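Local coordinates for esterase D (Lactobacillus rhamnosus, PDB 3DKR), which probably hydrolyses carboxylic esters, as a member of the alpha/beta hydrolase superfamily, at residues G51-P55 / A84-M88; W77-S81 / F106-A110; I127-H132 / I169-T174; V135-L139 / I158-L162. All coordinates share one frame; numbering follows the deposited sequence.

Contact 1: residues G51-P55 / A84-M88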
loop_
_atom_site.group_PDB
_atom_site.type_symbol
_atom_site.label_atom_id
_atom_site.label_comp_id
_atom_site.label_asym_id
_atom_site.label_seq_id
_atom_site.Cartn_x
_atom_site.Cartn_y
_atom_site.Cartn_z
ATOM N N GLY A 51 -3.856 5.699 16.547
ATOM C CA GLY A 51 -2.426 5.393 16.466
ATOM C C GLY A 51 -2.127 4.989 15.035
ATOM O O GLY A 51 -3.000 4.446 14.351
ATOM N N VAL A 52 -0.894 5.231 14.572
ATOM C CA VAL A 52 -0.549 4.976 13.181
ATOM C C VAL A 52 0.889 4.467 13.118
ATOM O O VAL A 52 1.723 4.948 13.859
ATOM C CB VAL A 52 -0.670 6.243 12.287
ATOM C CG1 VAL A 52 -0.496 5.858 10.817
ATOM C CG2 VAL A 52 -2.003 6.950 12.529
ATOM N N TYR A 53 1.153 3.492 12.251
ATOM C CA TYR A 53 2.505 2.983 12.029
ATOM C C TYR A 53 2.739 2.810 10.549
ATOM O O TYR A 53 1.945 2.169 9.882
ATOM C CB TYR A 53 2.704 1.660 12.741
ATOM C CG TYR A 53 4.090 1.068 12.626
ATOM C CD1 TYR A 53 5.228 1.841 12.808
ATOM C CD2 TYR A 53 4.258 -0.284 12.368
ATOM C CE1 TYR A 53 6.492 1.271 12.716
ATOM C CE2 TYR A 53 5.510 -0.852 12.295
ATOM C CZ TYR A 53 6.618 -0.074 12.470
ATOM O OH TYR A 53 7.866 -0.676 12.417
ATOM N N VAL A 54 3.819 3.426 10.061
ATOM C CA VAL A 54 4.146 3.479 8.647
ATOM C C VAL A 54 5.577 2.970 8.468
ATOM O O VAL A 54 6.545 3.738 8.597
ATOM C CB VAL A 54 4.017 4.907 8.085
ATOM C CG1 VAL A 54 4.155 4.882 6.571
ATOM C CG2 VAL A 54 2.690 5.526 8.513
ATOM N N PRO A 55 5.724 1.663 8.224
ATOM C CA PRO A 55 7.070 1.113 8.022
ATOM C C PRO A 55 7.672 1.504 6.681
ATOM O O PRO A 55 6.963 1.966 5.792
ATOM C CB PRO A 55 6.852 -0.401 8.084
ATOM C CG PRO A 55 5.435 -0.606 7.675
ATOM C CD PRO A 55 4.682 0.614 8.174
ATOM N N ALA A 84 4.952 -5.448 11.060
ATOM C CA ALA A 84 4.313 -4.183 11.362
ATOM C C ALA A 84 2.945 -4.432 11.987
ATOM O O ALA A 84 2.554 -3.755 12.931
ATOM C CB ALA A 84 4.178 -3.340 10.096
ATOM N N VAL A 85 2.202 -5.377 11.428
ATOM C CA VAL A 85 0.895 -5.747 12.003
ATOM C C VAL A 85 1.075 -6.237 13.458
ATOM O O VAL A 85 0.384 -5.777 14.369
ATOM C CB VAL A 85 0.196 -6.806 11.142
ATOM C CG1 VAL A 85 -1.004 -7.413 11.888
ATOM C CG2 VAL A 85 -0.234 -6.203 9.801
ATOM N N ALA A 86 2.029 -7.146 13.687
ATOM C CA ALA A 86 2.240 -7.678 15.042
ATOM C C ALA A 86 2.609 -6.592 16.051
ATOM O O ALA A 86 2.169 -6.610 17.206
ATOM C CB ALA A 86 3.313 -8.753 15.019
ATOM N N HIS A 87 3.417 -5.635 15.610
ATOM C CA HIS A 87 3.826 -4.493 16.436
ATOM C C HIS A 87 2.601 -3.767 16.994
ATOM O O HIS A 87 2.569 -3.365 18.162
ATOM C CB HIS A 87 4.663 -3.537 15.572
ATOM C CG HIS A 87 5.072 -2.281 16.265
ATOM N ND1 HIS A 87 6.069 -2.252 17.222
ATOM C CD2 HIS A 87 4.643 -1.003 16.125
ATOM C CE1 HIS A 87 6.226 -1.008 17.647
ATOM N NE2 HIS A 87 5.374 -0.232 16.995
ATOM N N MET A 88 1.582 -3.633 16.147
ATOM C CA MET A 88 0.402 -2.846 16.462
ATOM C C MET A 88 -0.646 -3.686 17.193
ATOM O O MET A 88 -1.278 -3.187 18.135
ATOM C CB MET A 88 -0.172 -2.206 15.199
ATOM C CG MET A 88 0.766 -1.158 14.559
ATOM S SD MET A 88 1.100 0.252 15.639
ATOM C CE MET A 88 -0.227 1.352 15.168
#

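Contact 2: residues W77-S81 / F106-A110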
loop_
_atom_site.group_PDB
_atom_site.type_symbol
_atom_site.label_atom_id
_atom_site.label_comp_id
_atom_site.label_asym_id
_atom_site.label_seq_id
_atom_site.Cartn_x
_atom_site.Cartn_y
_atom_site.Cartn_z
ATOM N N TRP A 77 9.250 -7.885 1.873
ATOM C CA TRP A 77 8.222 -6.877 2.141
ATOM C C TRP A 77 7.037 -7.505 2.864
ATOM O O TRP A 77 6.399 -6.854 3.707
ATOM C CB TRP A 77 7.766 -6.194 0.848
ATOM C CG TRP A 77 8.907 -5.547 0.127
ATOM C CD1 TRP A 77 10.013 -4.982 0.688
ATOM C CD2 TRP A 77 9.031 -5.365 -1.288
ATOM N NE1 TRP A 77 10.834 -4.467 -0.296
ATOM C CE2 TRP A 77 10.258 -4.702 -1.518
ATOM C CE3 TRP A 77 8.239 -5.723 -2.388
ATOM C CZ2 TRP A 77 10.703 -4.384 -2.807
ATOM C CZ3 TRP A 77 8.688 -5.395 -3.670
ATOM C CH2 TRP A 77 9.902 -4.731 -3.862
ATOM N N TRP A 78 6.742 -8.760 2.554
ATOM C CA TRP A 78 5.694 -9.475 3.291
ATOM C C TRP A 78 6.100 -9.685 4.753
ATOM O O TRP A 78 5.309 -9.436 5.668
ATOM C CB TRP A 78 5.359 -10.799 2.599
ATOM C CG TRP A 78 4.445 -11.724 3.364
ATOM C CD1 TRP A 78 4.656 -13.042 3.605
ATOM C CD2 TRP A 78 3.175 -11.405 3.967
ATOM N NE1 TRP A 78 3.608 -13.580 4.314
ATOM C CE2 TRP A 78 2.687 -12.596 4.557
ATOM C CE3 TRP A 78 2.410 -10.243 4.067
ATOM C CZ2 TRP A 78 1.466 -12.653 5.235
ATOM C CZ3 TRP A 78 1.177 -10.301 4.754
ATOM C CH2 TRP A 78 0.733 -11.497 5.328
ATOM N N ALA A 79 7.328 -10.124 4.998
ATOM C CA ALA A 79 7.800 -10.247 6.388
ATOM C C ALA A 79 7.720 -8.892 7.122
ATOM O O ALA A 79 7.361 -8.822 8.301
ATOM C CB ALA A 79 9.241 -10.761 6.421
ATOM N N GLU A 80 8.066 -7.819 6.427
ATOM C CA GLU A 80 8.051 -6.483 7.035
ATOM C C GLU A 80 6.618 -6.050 7.363
ATOM O O GLU A 80 6.359 -5.463 8.416
ATOM C CB GLU A 80 8.765 -5.471 6.133
ATOM C CG GLU A 80 10.275 -5.745 6.103
ATOM C CD GLU A 80 11.086 -4.960 5.065
ATOM O OE1 GLU A 80 10.542 -4.486 4.046
ATOM O OE2 GLU A 80 12.316 -4.803 5.294
ATOM N N SER A 81 5.694 -6.359 6.467
ATOM C CA SER A 81 4.278 -6.016 6.677
ATOM C C SER A 81 3.713 -6.800 7.848
ATOM O O SER A 81 2.982 -6.256 8.686
ATOM C CB SER A 81 3.457 -6.339 5.428
ATOM O OG SER A 81 3.907 -5.634 4.279
ATOM N N PHE A 106 -0.080 -6.783 0.451
ATOM C CA PHE A 106 0.257 -7.302 1.772
ATOM C C PHE A 106 -0.867 -7.062 2.784
ATOM O O PHE A 106 -1.096 -7.895 3.651
ATOM C CB PHE A 106 1.584 -6.722 2.252
ATOM C CG PHE A 106 2.696 -6.912 1.250
ATOM C CD1 PHE A 106 2.987 -8.177 0.771
ATOM C CD2 PHE A 106 3.416 -5.830 0.757
ATOM C CE1 PHE A 106 4.002 -8.365 -0.169
ATOM C CE2 PHE A 106 4.427 -6.015 -0.166
ATOM C CZ PHE A 106 4.709 -7.273 -0.640
ATOM N N ALA A 107 -1.589 -5.944 2.655
ATOM C CA ALA A 107 -2.761 -5.707 3.516
ATOM C C ALA A 107 -3.787 -6.804 3.344
ATOM O O ALA A 107 -4.339 -7.316 4.319
ATOM C CB ALA A 107 -3.405 -4.356 3.222
ATOM N N MET A 108 -4.032 -7.190 2.095
ATOM C CA MET A 108 -5.008 -8.239 1.824
ATOM C C MET A 108 -4.487 -9.579 2.323
ATOM O O MET A 108 -5.258 -10.357 2.893
ATOM C CB MET A 108 -5.389 -8.278 0.348
ATOM C CG MET A 108 -6.131 -7.033 -0.138
ATOM S SD MET A 108 -7.554 -6.511 0.874
ATOM C CE MET A 108 -8.471 -8.056 0.994
ATOM N N LYS A 109 -3.200 -9.870 2.138
ATOM C CA LYS A 109 -2.661 -11.141 2.619
ATOM C C LYS A 109 -2.711 -11.195 4.154
ATOM O O LYS A 109 -2.932 -12.258 4.742
ATOM C CB LYS A 109 -1.245 -11.400 2.107
ATOM C CG LYS A 109 -0.810 -12.845 2.250
ATOM C CD LYS A 109 0.589 -13.066 1.710
ATOM C CE LYS A 109 1.010 -14.528 1.798
ATOM N NZ LYS A 109 0.383 -15.381 0.745
ATOM N N ALA A 110 -2.535 -10.037 4.793
ATOM C CA ALA A 110 -2.705 -9.922 6.241
ATOM C C ALA A 110 -4.125 -10.285 6.671
ATOM O O ALA A 110 -4.317 -11.097 7.586
ATOM C CB ALA A 110 -2.343 -8.507 6.696
#

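Contact 3: residues I127-H132 / I169-T174. With ACT (acetate ion), chain C.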
loop_
_atom_site.group_PDB
_atom_site.type_symbol
_atom_site.label_atom_id
_atom_site.label_comp_id
_atom_site.label_asym_id
_atom_site.label_seq_id
_atom_site.Cartn_x
_atom_site.Cartn_y
_atom_site.Cartn_z
ATOM N N ILE A 127 -0.975 -5.103 -7.899
ATOM C CA ILE A 127 -0.074 -5.260 -9.023
ATOM C C ILE A 127 -0.214 -6.693 -9.491
ATOM O O ILE A 127 0.286 -7.608 -8.829
ATOM C CB ILE A 127 1.374 -4.960 -8.584
ATOM C CG1 ILE A 127 1.483 -3.513 -8.087
ATOM C CG2 ILE A 127 2.360 -5.215 -9.724
ATOM C CD1 ILE A 127 2.784 -3.181 -7.415
ATOM N N LEU A 128 -0.914 -6.870 -10.611
ATOM C CA LEU A 128 -1.191 -8.196 -11.194
ATOM C C LEU A 128 -0.708 -8.285 -12.642
ATOM O O LEU A 128 -0.611 -7.276 -13.342
ATOM C CB LEU A 128 -2.694 -8.504 -11.116
ATOM C CG LEU A 128 -3.190 -8.853 -9.712
ATOM C CD1 LEU A 128 -4.710 -8.855 -9.675
ATOM C CD2 LEU A 128 -2.673 -10.208 -9.232
ATOM N N PRO A 129 -0.426 -9.504 -13.118
ATOM C CA PRO A 129 0.221 -9.613 -14.429
ATOM C C PRO A 129 -0.632 -9.035 -15.546
ATOM O O PRO A 129 -1.829 -9.335 -15.636
ATOM C CB PRO A 129 0.459 -11.117 -14.599
ATOM C CG PRO A 129 -0.476 -11.774 -13.622
ATOM C CD PRO A 129 -0.639 -10.820 -12.487
ATOM N N GLY A 130 -0.013 -8.166 -16.346
ATOM C CA GLY A 130 -0.637 -7.575 -17.516
ATOM C C GLY A 130 -1.500 -6.357 -17.258
ATOM O O GLY A 130 -2.043 -5.782 -18.206
ATOM N N LYS A 131 -1.601 -5.942 -15.990
ATOM C CA LYS A 131 -2.566 -4.916 -15.571
ATOM C C LYS A 131 -1.929 -3.667 -14.969
ATOM O O LYS A 131 -2.549 -2.974 -14.146
ATOM C CB LYS A 131 -3.517 -5.533 -14.554
ATOM C CG LYS A 131 -4.163 -6.825 -15.023
ATOM C CD LYS A 131 -5.055 -6.587 -16.203
ATOM C CE LYS A 131 -5.987 -7.772 -16.484
ATOM N NZ LYS A 131 -6.971 -7.428 -17.543
ATOM N N HIS A 132 -0.691 -3.388 -15.363
ATOM C CA HIS A 132 0.017 -2.224 -14.858
ATOM C C HIS A 132 0.909 -1.558 -15.892
ATOM O O HIS A 132 1.384 -2.186 -16.851
ATOM C CB HIS A 132 0.820 -2.555 -13.583
ATOM C CG HIS A 132 1.549 -3.861 -13.617
ATOM N ND1 HIS A 132 2.739 -4.040 -14.293
ATOM C CD2 HIS A 132 1.277 -5.045 -13.017
ATOM C CE1 HIS A 132 3.159 -5.282 -14.117
ATOM N NE2 HIS A 132 2.291 -5.912 -13.344
ATOM N N ILE A 169 6.555 -9.670 -8.075
ATOM C CA ILE A 169 5.382 -9.024 -7.467
ATOM C C ILE A 169 4.082 -9.603 -8.008
ATOM O O ILE A 169 3.185 -9.998 -7.240
ATOM C CB ILE A 169 5.406 -7.500 -7.673
ATOM C CG1 ILE A 169 6.620 -6.893 -6.973
ATOM C CG2 ILE A 169 4.128 -6.877 -7.113
ATOM C CD1 ILE A 169 6.922 -5.453 -7.412
ATOM N N ASP A 170 3.980 -9.670 -9.339
ATOM C CA ASP A 170 2.827 -10.289 -10.003
ATOM C C ASP A 170 2.550 -11.679 -9.390
ATOM O O ASP A 170 1.429 -12.010 -8.990
ATOM C CB ASP A 170 3.111 -10.490 -11.507
ATOM C CG ASP A 170 3.063 -9.201 -12.338
ATOM O OD1 ASP A 170 2.525 -8.168 -11.896
ATOM O OD2 ASP A 170 3.577 -9.268 -13.492
ATOM N N GLN A 171 3.595 -12.492 -9.304
ATOM C CA GLN A 171 3.466 -13.870 -8.842
ATOM C C GLN A 171 2.929 -13.915 -7.404
ATOM O O GLN A 171 1.973 -14.630 -7.087
ATOM C CB GLN A 171 4.822 -14.573 -8.965
ATOM C CG GLN A 171 4.869 -15.966 -8.367
ATOM C CD GLN A 171 6.171 -16.704 -8.690
ATOM O OE1 GLN A 171 6.992 -16.234 -9.492
ATOM N NE2 GLN A 171 6.359 -17.862 -8.067
ATOM N N PHE A 172 3.543 -13.129 -6.530
ATOM C CA PHE A 172 3.126 -13.078 -5.124
ATOM C C PHE A 172 1.676 -12.635 -5.041
ATOM O O PHE A 172 0.869 -13.167 -4.264
ATOM C CB PHE A 172 4.022 -12.087 -4.383
ATOM C CG PHE A 172 3.836 -12.103 -2.890
ATOM C CD1 PHE A 172 4.699 -12.804 -2.066
ATOM C CD2 PHE A 172 2.786 -11.425 -2.313
ATOM C CE1 PHE A 172 4.504 -12.826 -0.690
ATOM C CE2 PHE A 172 2.609 -11.433 -0.942
ATOM C CZ PHE A 172 3.455 -12.132 -0.143
ATOM N N ALA A 173 1.342 -11.639 -5.849
ATOM C CA ALA A 173 -0.014 -11.091 -5.884
ATOM C C ALA A 173 -1.061 -12.101 -6.385
ATOM O O ALA A 173 -2.202 -12.114 -5.902
ATOM C CB ALA A 173 -0.047 -9.807 -6.736
ATOM N N THR A 174 -0.703 -12.941 -7.360
ATOM C CA THR A 174 -1.674 -13.935 -7.827
ATOM C C THR A 174 -2.041 -14.913 -6.714
ATOM O O THR A 174 -3.185 -15.348 -6.607
ATOM C CB THR A 174 -1.192 -14.729 -9.082
ATOM O OG1 THR A 174 0.005 -15.457 -8.804
ATOM C CG2 THR A 174 -0.991 -13.789 -10.296
HETATM C C ACT C . 4.483 -2.230 -16.984
HETATM O O ACT C . 4.948 -1.136 -17.356
HETATM O OXT ACT C . 4.254 -2.343 -15.759
HETATM C CH3 ACT C . 4.236 -3.356 -17.945
#

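Contact 4: residues V135-L139 / I158-L162. With ACT (acetate ion), chain C.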
loop_
_atom_site.group_PDB
_atom_site.type_symbol
_atom_site.label_atom_id
_atom_site.label_comp_id
_atom_site.label_asym_id
_atom_site.label_seq_id
_atom_site.Cartn_x
_atom_site.Cartn_y
_atom_site.Cartn_z
ATOM N N VAL A 135 6.488 0.384 -15.532
ATOM C CA VAL A 135 7.844 0.493 -16.064
ATOM C C VAL A 135 8.197 1.938 -16.411
ATOM O O VAL A 135 9.231 2.433 -15.977
ATOM C CB VAL A 135 8.096 -0.441 -17.260
ATOM C CG1 VAL A 135 9.427 -0.106 -17.906
ATOM C CG2 VAL A 135 8.088 -1.900 -16.795
ATOM N N PRO A 136 7.345 2.635 -17.175
ATOM C CA PRO A 136 7.674 4.047 -17.408
ATOM C C PRO A 136 7.737 4.856 -16.111
ATOM O O PRO A 136 8.620 5.709 -15.952
ATOM C CB PRO A 136 6.537 4.530 -18.315
ATOM C CG PRO A 136 5.990 3.297 -18.917
ATOM C CD PRO A 136 6.105 2.248 -17.863
ATOM N N GLY A 137 6.828 4.558 -15.187
ATOM C CA GLY A 137 6.855 5.195 -13.876
ATOM C C GLY A 137 8.173 4.987 -13.146
ATOM O O GLY A 137 8.738 5.930 -12.587
ATOM N N PHE A 138 8.670 3.751 -13.144
ATOM C CA PHE A 138 9.919 3.432 -12.449
ATOM C C PHE A 138 11.073 4.167 -13.117
ATOM O O PHE A 138 11.884 4.790 -12.447
ATOM C CB PHE A 138 10.195 1.922 -12.435
ATOM C CG PHE A 138 11.267 1.516 -11.463
ATOM C CD1 PHE A 138 10.945 0.851 -10.283
ATOM C CD2 PHE A 138 12.613 1.814 -11.706
ATOM C CE1 PHE A 138 11.932 0.483 -9.388
ATOM C CE2 PHE A 138 13.595 1.453 -10.800
ATOM C CZ PHE A 138 13.256 0.785 -9.643
ATOM N N LEU A 139 11.132 4.100 -14.446
ATOM C CA LEU A 139 12.204 4.773 -15.180
ATOM C C LEU A 139 12.214 6.280 -14.892
ATOM O O LEU A 139 13.279 6.872 -14.703
ATOM C CB LEU A 139 12.109 4.483 -16.690
ATOM C CG LEU A 139 12.385 3.025 -17.071
ATOM C CD1 LEU A 139 11.848 2.672 -18.479
ATOM C CD2 LEU A 139 13.871 2.720 -16.969
ATOM N N ILE A 158 18.409 -0.827 -14.796
ATOM C CA ILE A 158 16.986 -0.909 -14.447
ATOM C C ILE A 158 16.286 -1.963 -15.321
ATOM O O ILE A 158 15.592 -2.848 -14.803
ATOM C CB ILE A 158 16.289 0.451 -14.566
ATOM C CG1 ILE A 158 16.766 1.371 -13.441
ATOM C CG2 ILE A 158 14.757 0.280 -14.532
ATOM C CD1 ILE A 158 16.244 2.777 -13.557
ATOM N N LEU A 159 16.508 -1.908 -16.634
ATOM C CA LEU A 159 15.874 -2.865 -17.558
ATOM C C LEU A 159 16.319 -4.306 -17.319
ATOM O O LEU A 159 15.582 -5.250 -17.635
ATOM C CB LEU A 159 16.125 -2.476 -19.017
ATOM C CG LEU A 159 15.478 -1.182 -19.514
ATOM C CD1 LEU A 159 15.714 -1.030 -21.013
ATOM C CD2 LEU A 159 13.984 -1.118 -19.192
ATOM N N ALA A 160 17.514 -4.476 -16.765
ATOM C CA ALA A 160 18.048 -5.797 -16.440
ATOM C C ALA A 160 17.340 -6.449 -15.258
ATOM O O ALA A 160 17.222 -7.669 -15.211
ATOM C CB ALA A 160 19.528 -5.699 -16.143
ATOM N N TYR A 161 16.899 -5.634 -14.299
ATOM C CA TYR A 161 16.306 -6.148 -13.054
ATOM C C TYR A 161 14.786 -5.950 -12.960
ATOM O O TYR A 161 14.092 -6.749 -12.307
ATOM C CB TYR A 161 16.894 -5.421 -11.848
ATOM C CG TYR A 161 18.270 -5.828 -11.367
ATOM C CD1 TYR A 161 18.453 -6.987 -10.609
ATOM C CD2 TYR A 161 19.365 -5.000 -11.575
ATOM C CE1 TYR A 161 19.722 -7.342 -10.122
ATOM C CE2 TYR A 161 20.629 -5.338 -11.090
ATOM C CZ TYR A 161 20.796 -6.507 -10.367
ATOM O OH TYR A 161 22.053 -6.831 -9.890
ATOM N N LEU A 162 14.277 -4.876 -13.559
ATOM C CA LEU A 162 12.883 -4.453 -13.297
ATOM C C LEU A 162 11.837 -5.470 -13.768
ATOM O O LEU A 162 10.896 -5.786 -13.029
ATOM C CB LEU A 162 12.616 -3.064 -13.881
ATOM C CG LEU A 162 11.211 -2.471 -13.709
ATOM C CD1 LEU A 162 10.785 -2.502 -12.238
ATOM C CD2 LEU A 162 11.202 -1.058 -14.263
HETATM C C ACT C . 4.483 -2.230 -16.984
HETATM O O ACT C . 4.948 -1.136 -17.356
HETATM O OXT ACT C . 4.254 -2.343 -15.759
HETATM C CH3 ACT C . 4.236 -3.356 -17.945
#

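Contact 1: residues G51-P55 / A84-M88
Tyr53, on strand 51-54, sends its side chain against segment 84-88 of helix 74-89, and the tight part of the contact forms round its base and one flank. Its CB lies 3.6 Å from Met88 SD, and the Met88 chain, bent at chi2 and chi3, brings its methyl CE against the strand backbone, 3.9 Å from Val52 C. The sulfur stands 5.3 Å from the centroid of the tyrosine ring, an oblique Met-aromatic contact. Further along the ring, Tyr53 CE2 meets Ala84 CB at 3.6 Å; the same methyl receives Pro55 CG at 3.9 Å. A chi1 of -178° carries the ring out beside the helix. The looser side is the partly exposed one, where His87 brings CD2 over one ring face, 3.8 Å from Tyr53 CD2. The two rings meet obliquely, their planes 42° apart, and no hydrogen bond crosses the contact; the imidazole NE2 bonds instead to Glu17. Strand and helix segments run nearly antiparallel, at 157°. In the alpha/beta hydrolase sheet, strand 51-54 lies between strands 16-18 and 23-28, while helix 74-89 packs against it, Ala84 and Met88 both resting on Val26 and Met88 also reaching Val95 of strand 94-99.

Contact 2: residues W77-S81 / F106-A110
Phe106 and Lys109 meet Trp78 where two helices of the alpha/beta hydrolase fold pack: helix 74-89 and helix 101-113, which begins at the predicted nucleophile Ser101. The segments cross at -58°. Trp78 chi1 of 171°, CG opposite the backbone N, swings the indole toward Lys109 and Ala110. The alkyl chain of Lys109 crosses it at about a right angle, with Lys109 CD 3.6 Å from the centroid of the six-membered ring, a CH-pi contact over the face. The far rim reaches the helix backbone, Trp78 CZ3 lying 3.5 Å from Phe106 O. Were Trp78 an alanine, the Lys109 chain would probably lose its aromatic support and a gap open beside Phe106. The Phe106 ring slides past Trp78: Trp77 C and Trp78 N lie over one face, and Trp77 CB touches Phe106 CE2 at 3.5 Å. In the next shell, Phe172 of helix 155-178 packs against both Trp78 and Phe106, and Trp77 NE1 bonds to Ser58 O. Ser81 OG touches Phe106 CB at 3.3 Å, its position set by a 2.8 Å bond from Ser81 OG to Trp77 O, which Ser81 N reaches from the opposite face of the carbonyl plane.

Contact 3: residues I127-H132 / I169-T174
His132 and Asp170 are brought together by two torsions: the imidazole takes the crowded position between its backbone N and carbonyl carbon (chi1 42°), while the Asp170 carboxylate lies anti to its own carbonyl carbon and leans off the helix toward the loop. His132 NE2 then donates to Asp170 OD1 at 2.7 Å with an N-H...O angle of 156°. The oxygen uses its syn lone pair and lies close to the imidazole plane, but the carboxylate is turned 33° from the ring. On the other nitrogen, His132 ND1 gives a nearly straight 2.7 Å bond to OXT of an acetate ion, probably from the crystallisation liquor. Bonded at both nitrogens, the ring is fixed in its rotation, and the two anionic partners would probably favour its protonated form. Without the two nitrogens, as with a phenylalanine at His132, Asp170 OD1 is likely to lose this donor and the acetate one of its grips. The chain here makes a type II beta turn from Leu128 to Lys131, in the loop that leads from strand 119-122 of the alpha/beta hydrolase sheet into helix 134-149; Gly130 takes its positive phi. Pro129 slides past Asp170 and sets CD 3.7 Å from Thr174 CG2. Around the turn, apolar side chains meet: Leu128 CD2 lies 3.6 Å from Ala173 CB, and Ile127 CG2 3.6 Å from Ile169 CG2. Ile127 also touches the predicted nucleophile Ser101. Ile127 O, buried with no polar partner in the model, lies 3.1 Å from Ala173 CB.

Contact 4: residues V135-L139 / I158-L162
Ile158, whose side chain touches Phe138 and Leu139, has a carbonyl oxygen gripped twice within its own helix: Ile158 O accepts from Leu162 N at 2.7 Å and from Tyr161 N at 3.1 Å. Helix 155-178 and helix 134-149 form a helical pair inserted in the chain between strands 119-122 and 187-192, at the place where alpha/beta hydrolases commonly carry a cap or lid. The segments run at 133° to each other, and only side chains bridge them. Both Leu162 methyls come to one side of Phe138: CD2 meets Phe138 CB at 3.6 Å, while CD1 stands over one ring face in a CH-pi contact, 4.3 Å from its centroid. With chi1 at -166°, the ring is carried across to the partner helix, and Phe138 CD2 reaches Ile158 CG2 at 3.9 Å. Leu69 of helix 66-71 touches both Phe138 and Leu162. An acetate oxygen, ACT O, receives the backbone N-H of Val135 at 2.8 Å with an N-H...O angle of 159°. Leu134 N bonds to the same ion, so backbone amides at the start of helix 134-149 hold an anion, and the helix dipole would probably add to the attraction. Toward the surface the packing thins: Val135 CG2 is 4.1 Å from Leu162 CD2, and Leu139 CD1 only brushes Leu159 CD2. The other branch of Leu139 is closer in, its CD2 lying 3.6 Å from Ile158 CG2.

The contacts run from the sheet outward to the inserted helices. Contacts 1 and 2 share helix 74-89, have centres 12 Å apart and cross along the chain: one end of the helix packs on strand 51-54, an earlier part on helix 101-113. Both close before contacts 3 and 4 open. These share helix 155-178, with contact 4 nested inside the loop that contact 3 closes, and both touch the same acetate. Contacts 2 and 3, about 15 Å apart between centres, touch through Phe172. A continuous set of helices thus connects the core near the predicted nucleophile with the outlying helical pair, whereas contacts 1 and 4 lie about 30 Å apart between centres.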